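Local coordinates for protein tannase (Fusobacterium nucleatum subsp. nucleatum ATCC 25586, PDB 6YQ4) that hydrolyses gallotannins as a tannase, an activity that detoxifies these plant polyphenols, and carries a bound magnesium ion, at residues Lys326-Glu331 against Val336-Asp341; Asp341-Ile346 against His440-Lys445; Lys319-Phe324 against Ala470-Gly475. All blocks are in the same frame, centred on the assembly; numbering follows the deposited sequence.

Overall arrangement
Interactions 1 and 3 lie near the surface and interaction 2 is partly buried; all three meet on one side of the chain. Interactions 1 and 2 share D341 and helix 340-344, which follows directly on the hairpin of interaction 1. Interactions 2 and 3 join this region to the loops after strands 435-439 and 465-469 of the main sheet, and the ring of F328 reaches W472, so interactions 1 and 3 also touch. The chemistry shifts with place: backbone hydrogen bonds of an antiparallel ladder in 326-331/336-341, one phenol bond and a water bridge in 341-346/440-445, and in 319-324/470-475 an indole packed on F324 and I321 and tied by its N-H to a backbone carbonyl.

Interaction 1: Lys326-Glu331 against Val336-Asp341; sequences KAFTIE and VAVNLD
With CG set anti to its carbonyl carbon (chi1 -70°), F328 lays its ring alongside V338, the two side chains pointing the same way. V338 CG2, likewise anti to its own carbonyl carbon, comes within 3.7 Å of F328 CE1, meeting the ring obliquely. T329 and A337 occupy the other face of the sheet, where T329 OG1 lies 3.7 Å from A337 CB. The T329 methyl CG2 extends to V336 CG2, also at 3.7 Å. Beyond it the exposed carboxylate of E331 lies across the V336 methyls, its position poorly defined because the residue is poorly ordered.

The backbones form a two-stranded antiparallel beta hairpin of strands 328-330 and 335-338, in which F328 and V338 are a non-hydrogen-bonded pair and T329 and A337 a hydrogen-bonded one. T329 N donates to A337 O at 2.8 Å in an almost straight bond. T329 O receives V336 N at 2.7 Å and, more weakly, A337 N at 3.5 Å. Two successive residues thus face T329, a classic beta bulge.

At the other end N339 N donates to A327 O at 2.8 Å, and the CA-H of V338 points at the same oxygen. N339 is also the N-cap residue of helix 340-344, so the last hairpin bond sits where strand gives way to helix; A327 packs its methyl on V342 and Y343 of that helix. The face bearing F328 and V338 lies on helix 298-316, against I307, R308 and A311, whereas V336 on the T329 side is exposed.

Interaction 2: Asp341-Ile346 against His440-Lys445; sequences DVYTHI and HGAIDK
Y343 reaches A442 with the end of its side chain: OH donates to A442 O at 2.8 Å and lies 3.4 Å from A442 CB. The carbonyl oxygen sits at the edge of the phenol, near the ring plane, but the hydroxyl stands above the carbonyl plane, 51° out of it. Swung away from its own backbone N (chi1 177°), the ring spans from helix 340-344 so that its hydroxyl end meets the loop, passing I307 of helix 298-316 and F324, whose ring is inclined at about 40°.

A second link runs through water 1, which donates to T344 O at 2.7 Å and accepts from K445 NZ at 3.0 Å; the same ammonium also bonds to D348 O. Behind A442, a type I turn from G441 to D444 closes with D444 N on G441 O, and backbone bonds tie A442 to P471 and I443 to Q474. H440 NE2 bonds to D444 O, while D444 OD2 is hydrogen-bonded to H476 ND1, consistent with D444 being the acid of a Ser-His-Asp triad as in other alpha/beta hydrolases.

With little apolar contact between them, the segments are joined by one direct hydrogen bond and one water bridge, each using a backbone carbonyl.

Interaction 3: Lys319-Phe324 against Ala470-Gly475; sequences KDISQF and APWGQG
W472 drives its indole into the loop 319-324, and the close packing gathers around that one side chain. Extended opposite its backbone N, with chi1 at -175°, the ring comes against the 319-324 loop, where NE1 donates to D320 O at 2.8 Å. The bond is bent, 146° at the hydrogen, with the oxygen tilted somewhat from the indole plane. I321 crosses the indole at about a right angle, placing CG2 over one face near the rim, 3.8 Å from W472 CZ2. F324 completes the fit as an offset edge-to-face pair: the six-membered ring of W472 turns its edge to the phenyl face, centroids 5.5 Å apart and planes at 78°.

The K319 side is looser. Its extended chain leaves NZ 4.2 Å from W472 O, and water 2 spans the two, accepting from NZ at 3.1 Å and donating to W472 O at 3.2 Å. W472 and G473, the latter with positive phi, are the two central residues of the type II turn from P471 to Q474.

The turn follows strand 465-469, an edge strand of the main sheet, in the loop position where alpha/beta hydrolases usually carry their catalytic histidine. The indole rests on S310, A311 and A314 of helix 298-316, and I321 continues the packing onto L315 of that helix and onto F328 and I330 of strand 328-330.

Interaction 1: Lys326-Glu331 against Val336-Asp341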
# COMPACT_ATOMS: atom_id res chain seq x y z
N LYS A 326 -11.74 -26.63 9.85
CA LYS A 326 -12.12 -26.69 11.27
C LYS A 326 -12.76 -25.39 11.76
O LYS A 326 -13.48 -25.40 12.76
CB LYS A 326 -10.91 -27.06 12.13
CG LYS A 326 -9.93 -25.91 12.40
CD LYS A 326 -8.68 -26.37 13.17
CE LYS A 326 -9.03 -27.11 14.45
NZ LYS A 326 -7.84 -27.42 15.31
N ALA A 327 -12.53 -24.27 11.08
CA ALA A 327 -13.18 -23.01 11.42
C ALA A 327 -14.47 -22.77 10.64
O ALA A 327 -15.11 -21.72 10.83
CB ALA A 327 -12.20 -21.85 11.18
N PHE A 328 -14.87 -23.69 9.77
CA PHE A 328 -15.93 -23.44 8.80
C PHE A 328 -17.18 -24.26 9.13
O PHE A 328 -17.08 -25.43 9.54
CB PHE A 328 -15.47 -23.79 7.39
CG PHE A 328 -14.43 -22.86 6.83
CD1 PHE A 328 -14.14 -21.66 7.47
CD2 PHE A 328 -13.75 -23.18 5.67
CE1 PHE A 328 -13.19 -20.80 6.95
CE2 PHE A 328 -12.79 -22.32 5.15
CZ PHE A 328 -12.51 -21.13 5.79
N THR A 329 -18.34 -23.66 8.94
CA THR A 329 -19.60 -24.41 8.86
C THR A 329 -19.94 -24.61 7.39
O THR A 329 -20.23 -23.64 6.68
CB THR A 329 -20.75 -23.72 9.58
OG1 THR A 329 -20.39 -23.48 10.95
CG2 THR A 329 -21.97 -24.62 9.54
N ILE A 330 -19.90 -25.87 6.96
CA ILE A 330 -20.14 -26.26 5.58
C ILE A 330 -21.37 -27.14 5.54
O ILE A 330 -21.44 -28.13 6.28
CB ILE A 330 -18.93 -27.00 4.99
CG1 ILE A 330 -17.72 -26.08 4.96
CG2 ILE A 330 -19.27 -27.55 3.61
CD1 ILE A 330 -16.45 -26.76 4.57
N GLU A 331 -22.33 -26.82 4.68
CA GLU A 331 -23.54 -27.62 4.58
C GLU A 331 -23.57 -28.26 3.23
O GLU A 331 -22.85 -29.26 2.99
CB GLU A 331 -24.76 -26.76 4.96
CG GLU A 331 -24.96 -26.70 6.47
CD GLU A 331 -25.68 -25.45 6.90
OE1 GLU A 331 -26.40 -24.84 6.08
OE2 GLU A 331 -25.51 -25.06 8.08
N VAL A 336 -21.22 -21.64 5.11
CA VAL A 336 -22.29 -20.74 5.56
C VAL A 336 -21.93 -19.96 6.82
O VAL A 336 -22.64 -19.01 7.16
CB VAL A 336 -23.63 -21.48 5.76
CG1 VAL A 336 -24.05 -22.20 4.47
CG2 VAL A 336 -23.55 -22.46 6.94
N ALA A 337 -20.84 -20.31 7.49
CA ALA A 337 -20.42 -19.59 8.69
C ALA A 337 -18.93 -19.83 8.89
O ALA A 337 -18.42 -20.90 8.54
CB ALA A 337 -21.20 -20.05 9.94
N VAL A 338 -18.25 -18.82 9.44
CA VAL A 338 -16.80 -18.85 9.69
C VAL A 338 -16.56 -18.40 11.12
O VAL A 338 -16.88 -17.25 11.47
CB VAL A 338 -16.01 -17.95 8.72
CG1 VAL A 338 -14.55 -17.82 9.18
CG2 VAL A 338 -16.08 -18.50 7.33
N ASN A 339 -15.98 -19.26 11.94
CA ASN A 339 -15.61 -18.86 13.31
C ASN A 339 -14.26 -18.15 13.22
O ASN A 339 -13.20 -18.78 13.21
CB ASN A 339 -15.58 -20.07 14.23
CG ASN A 339 -15.30 -19.68 15.67
OD1 ASN A 339 -14.72 -18.62 15.94
ND2 ASN A 339 -15.69 -20.54 16.62
N LEU A 340 -14.31 -16.81 13.17
CA LEU A 340 -13.11 -16.03 12.85
C LEU A 340 -11.98 -16.29 13.84
O LEU A 340 -10.81 -16.37 13.44
CB LEU A 340 -13.43 -14.54 12.81
CG LEU A 340 -12.24 -13.73 12.30
CD1 LEU A 340 -12.08 -13.84 10.76
CD2 LEU A 340 -12.30 -12.27 12.77
N ASP A 341 -12.29 -16.44 15.13
CA ASP A 341 -11.26 -16.73 16.12
C ASP A 341 -10.49 -17.99 15.75
O ASP A 341 -9.25 -17.98 15.66
CB ASP A 341 -11.88 -16.88 17.51
CG ASP A 341 -12.24 -15.55 18.15
OD1 ASP A 341 -11.91 -14.47 17.57
OD2 ASP A 341 -12.86 -15.59 19.23

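Interaction 2: Asp341-Ile346 against His440-Lys445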
# COMPACT_ATOMS: atom_id res chain seq x y z
N ASP A 341 -12.29 -16.44 15.13
CA ASP A 341 -11.26 -16.73 16.12
C ASP A 341 -10.49 -17.99 15.75
O ASP A 341 -9.25 -17.98 15.66
CB ASP A 341 -11.88 -16.88 17.51
CG ASP A 341 -12.24 -15.55 18.15
OD1 ASP A 341 -11.91 -14.47 17.57
OD2 ASP A 341 -12.86 -15.59 19.23
N VAL A 342 -11.21 -19.09 15.52
CA VAL A 342 -10.56 -20.34 15.13
C VAL A 342 -9.74 -20.14 13.86
O VAL A 342 -8.62 -20.66 13.74
CB VAL A 342 -11.61 -21.45 14.95
CG1 VAL A 342 -10.94 -22.77 14.54
CG2 VAL A 342 -12.43 -21.63 16.23
N TYR A 343 -10.27 -19.36 12.91
CA TYR A 343 -9.60 -19.19 11.62
C TYR A 343 -8.23 -18.55 11.78
O TYR A 343 -7.29 -18.89 11.07
CB TYR A 343 -10.48 -18.36 10.67
CG TYR A 343 -9.83 -18.07 9.33
CD1 TYR A 343 -9.83 -19.03 8.32
CD2 TYR A 343 -9.17 -16.86 9.09
CE1 TYR A 343 -9.22 -18.78 7.09
CE2 TYR A 343 -8.55 -16.61 7.87
CZ TYR A 343 -8.58 -17.57 6.87
OH TYR A 343 -8.01 -17.32 5.64
N THR A 344 -8.11 -17.60 12.71
CA THR A 344 -6.87 -16.84 12.87
C THR A 344 -5.81 -17.57 13.68
O THR A 344 -4.66 -17.14 13.69
CB THR A 344 -7.18 -15.48 13.51
OG1 THR A 344 -8.04 -15.68 14.64
CG2 THR A 344 -7.88 -14.59 12.52
N HIS A 345 -6.18 -18.67 14.36
CA HIS A 345 -5.25 -19.45 15.16
C HIS A 345 -4.68 -20.64 14.41
O HIS A 345 -4.12 -21.55 15.04
CB HIS A 345 -5.94 -19.91 16.44
CG HIS A 345 -6.02 -18.85 17.49
ND1 HIS A 345 -6.48 -17.58 17.22
CD2 HIS A 345 -5.67 -18.86 18.80
CE1 HIS A 345 -6.42 -16.85 18.32
NE2 HIS A 345 -5.94 -17.61 19.29
N ILE A 346 -4.84 -20.68 13.09
CA ILE A 346 -4.57 -21.91 12.36
C ILE A 346 -3.10 -21.93 11.97
O ILE A 346 -2.36 -22.85 12.37
CB ILE A 346 -5.54 -22.05 11.17
CG1 ILE A 346 -6.87 -22.64 11.68
CG2 ILE A 346 -4.95 -22.93 10.06
CD1 ILE A 346 -7.86 -23.04 10.61
N HIS A 440 -6.31 -7.96 -0.03
CA HIS A 440 -5.46 -8.45 1.06
C HIS A 440 -5.67 -9.94 1.18
O HIS A 440 -6.80 -10.38 1.43
CB HIS A 440 -5.76 -7.75 2.38
CG HIS A 440 -4.87 -8.18 3.50
ND1 HIS A 440 -3.74 -7.49 3.86
CD2 HIS A 440 -4.94 -9.26 4.32
CE1 HIS A 440 -3.15 -8.11 4.87
NE2 HIS A 440 -3.86 -9.19 5.17
N GLY A 441 -4.61 -10.72 1.02
CA GLY A 441 -4.76 -12.17 0.92
C GLY A 441 -5.22 -12.81 2.23
O GLY A 441 -4.84 -12.40 3.33
N ALA A 442 -6.02 -13.87 2.09
CA ALA A 442 -6.60 -14.56 3.23
C ALA A 442 -5.56 -15.22 4.16
O ALA A 442 -5.88 -15.50 5.31
CB ALA A 442 -7.61 -15.59 2.72
N ILE A 443 -4.33 -15.49 3.68
CA ILE A 443 -3.26 -15.97 4.55
C ILE A 443 -2.15 -14.93 4.70
O ILE A 443 -1.02 -15.28 5.03
CB ILE A 443 -2.69 -17.32 4.08
CG1 ILE A 443 -2.02 -17.21 2.71
CG2 ILE A 443 -3.74 -18.40 4.10
CD1 ILE A 443 -1.30 -18.45 2.29
N ASP A 444 -2.46 -13.66 4.45
CA ASP A 444 -1.51 -12.56 4.60
C ASP A 444 -1.49 -12.11 6.06
O ASP A 444 -2.47 -11.55 6.57
CB ASP A 444 -1.89 -11.41 3.68
CG ASP A 444 -0.85 -10.30 3.63
OD1 ASP A 444 -0.07 -10.12 4.60
OD2 ASP A 444 -0.80 -9.61 2.59
N LYS A 445 -0.36 -12.32 6.74
CA LYS A 445 -0.25 -11.94 8.13
C LYS A 445 0.79 -10.85 8.34
O LYS A 445 1.24 -10.63 9.46
CB LYS A 445 0.05 -13.15 9.00
CG LYS A 445 -1.03 -14.22 8.90
CD LYS A 445 -0.68 -15.41 9.80
CE LYS A 445 -1.76 -16.48 9.73
NZ LYS A 445 -1.19 -17.80 10.13
O HOH W 1 -2.08 -17.56 12.95

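Interaction 3: Lys319-Phe324 against Ala470-Gly475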
# COMPACT_ATOMS: atom_id res chain seq x y z
N LYS A 319 -10.39 -24.92 -5.52
CA LYS A 319 -9.19 -24.78 -4.71
C LYS A 319 -9.37 -25.48 -3.37
O LYS A 319 -10.49 -25.77 -2.93
CB LYS A 319 -8.83 -23.31 -4.50
CG LYS A 319 -8.40 -22.58 -5.77
CD LYS A 319 -8.09 -21.12 -5.50
CE LYS A 319 -7.31 -20.51 -6.65
NZ LYS A 319 -6.48 -19.36 -6.17
N ASP A 320 -8.24 -25.74 -2.71
CA ASP A 320 -8.23 -26.47 -1.45
C ASP A 320 -8.56 -25.52 -0.30
O ASP A 320 -7.95 -24.45 -0.17
CB ASP A 320 -6.86 -27.12 -1.25
CG ASP A 320 -6.81 -28.01 -0.02
OD1 ASP A 320 -5.86 -27.88 0.77
OD2 ASP A 320 -7.72 -28.84 0.15
N ILE A 321 -9.53 -25.90 0.52
CA ILE A 321 -9.78 -25.20 1.78
C ILE A 321 -9.46 -26.08 2.97
O ILE A 321 -9.42 -25.57 4.10
CB ILE A 321 -11.23 -24.67 1.87
CG1 ILE A 321 -12.23 -25.82 2.04
CG2 ILE A 321 -11.58 -23.81 0.65
CD1 ILE A 321 -13.61 -25.34 2.41
N SER A 322 -9.21 -27.37 2.75
CA SER A 322 -8.91 -28.42 3.72
C SER A 322 -8.30 -27.96 5.04
O SER A 322 -8.90 -28.13 6.11
CB SER A 322 -7.99 -29.44 3.04
OG SER A 322 -7.09 -30.04 3.94
N GLN A 323 -7.10 -27.36 4.98
CA GLN A 323 -6.41 -26.91 6.18
C GLN A 323 -7.26 -26.02 7.08
O GLN A 323 -6.96 -25.92 8.27
CB GLN A 323 -5.15 -26.15 5.78
CG GLN A 323 -4.52 -26.65 4.49
CD GLN A 323 -3.61 -25.63 3.84
OE1 GLN A 323 -3.10 -24.72 4.50
NE2 GLN A 323 -3.40 -25.77 2.53
N PHE A 324 -8.31 -25.39 6.57
CA PHE A 324 -9.07 -24.42 7.34
C PHE A 324 -10.51 -24.83 7.62
O PHE A 324 -11.24 -24.05 8.24
CB PHE A 324 -9.04 -23.06 6.63
CG PHE A 324 -7.67 -22.46 6.56
CD1 PHE A 324 -6.77 -22.86 5.57
CD2 PHE A 324 -7.26 -21.52 7.50
CE1 PHE A 324 -5.48 -22.31 5.51
CE2 PHE A 324 -5.98 -20.97 7.45
CZ PHE A 324 -5.09 -21.37 6.45
N ALA A 470 -10.48 -10.60 -0.33
CA ALA A 470 -9.37 -11.32 0.31
C ALA A 470 -9.18 -12.62 -0.44
O ALA A 470 -9.82 -13.63 -0.12
CB ALA A 470 -9.64 -11.57 1.79
N PRO A 471 -8.34 -12.63 -1.47
CA PRO A 471 -8.18 -13.84 -2.29
C PRO A 471 -7.64 -15.01 -1.48
O PRO A 471 -6.66 -14.89 -0.75
CB PRO A 471 -7.19 -13.40 -3.38
CG PRO A 471 -7.22 -11.90 -3.35
CD PRO A 471 -7.50 -11.52 -1.94
N TRP A 472 -8.28 -16.17 -1.65
CA TRP A 472 -7.96 -17.37 -0.89
C TRP A 472 -6.55 -17.88 -1.17
O TRP A 472 -6.06 -17.83 -2.30
CB TRP A 472 -8.98 -18.47 -1.22
CG TRP A 472 -8.79 -19.68 -0.38
CD1 TRP A 472 -8.12 -20.83 -0.73
CD2 TRP A 472 -9.24 -19.87 0.97
NE1 TRP A 472 -8.15 -21.73 0.33
CE2 TRP A 472 -8.83 -21.16 1.37
CE3 TRP A 472 -9.98 -19.07 1.86
CZ2 TRP A 472 -9.11 -21.66 2.64
CZ3 TRP A 472 -10.25 -19.57 3.11
CH2 TRP A 472 -9.81 -20.86 3.50
N GLY A 473 -5.91 -18.40 -0.12
CA GLY A 473 -4.59 -18.98 -0.25
C GLY A 473 -3.51 -18.01 -0.65
O GLY A 473 -2.45 -18.45 -1.13
N GLN A 474 -3.72 -16.72 -0.47
CA GLN A 474 -2.82 -15.69 -0.98
C GLN A 474 -2.14 -15.00 0.19
O GLN A 474 -2.82 -14.50 1.10
CB GLN A 474 -3.59 -14.68 -1.84
CG GLN A 474 -2.81 -13.41 -2.20
CD GLN A 474 -1.64 -13.71 -3.13
OE1 GLN A 474 -1.84 -14.24 -4.23
NE2 GLN A 474 -0.42 -13.38 -2.68
N GLY A 475 -0.82 -14.98 0.19
CA GLY A 475 -0.04 -14.28 1.18
C GLY A 475 0.30 -12.88 0.72
O GLY A 475 -0.33 -12.32 -0.18
O HOH W 2 -7.66 -16.84 -4.86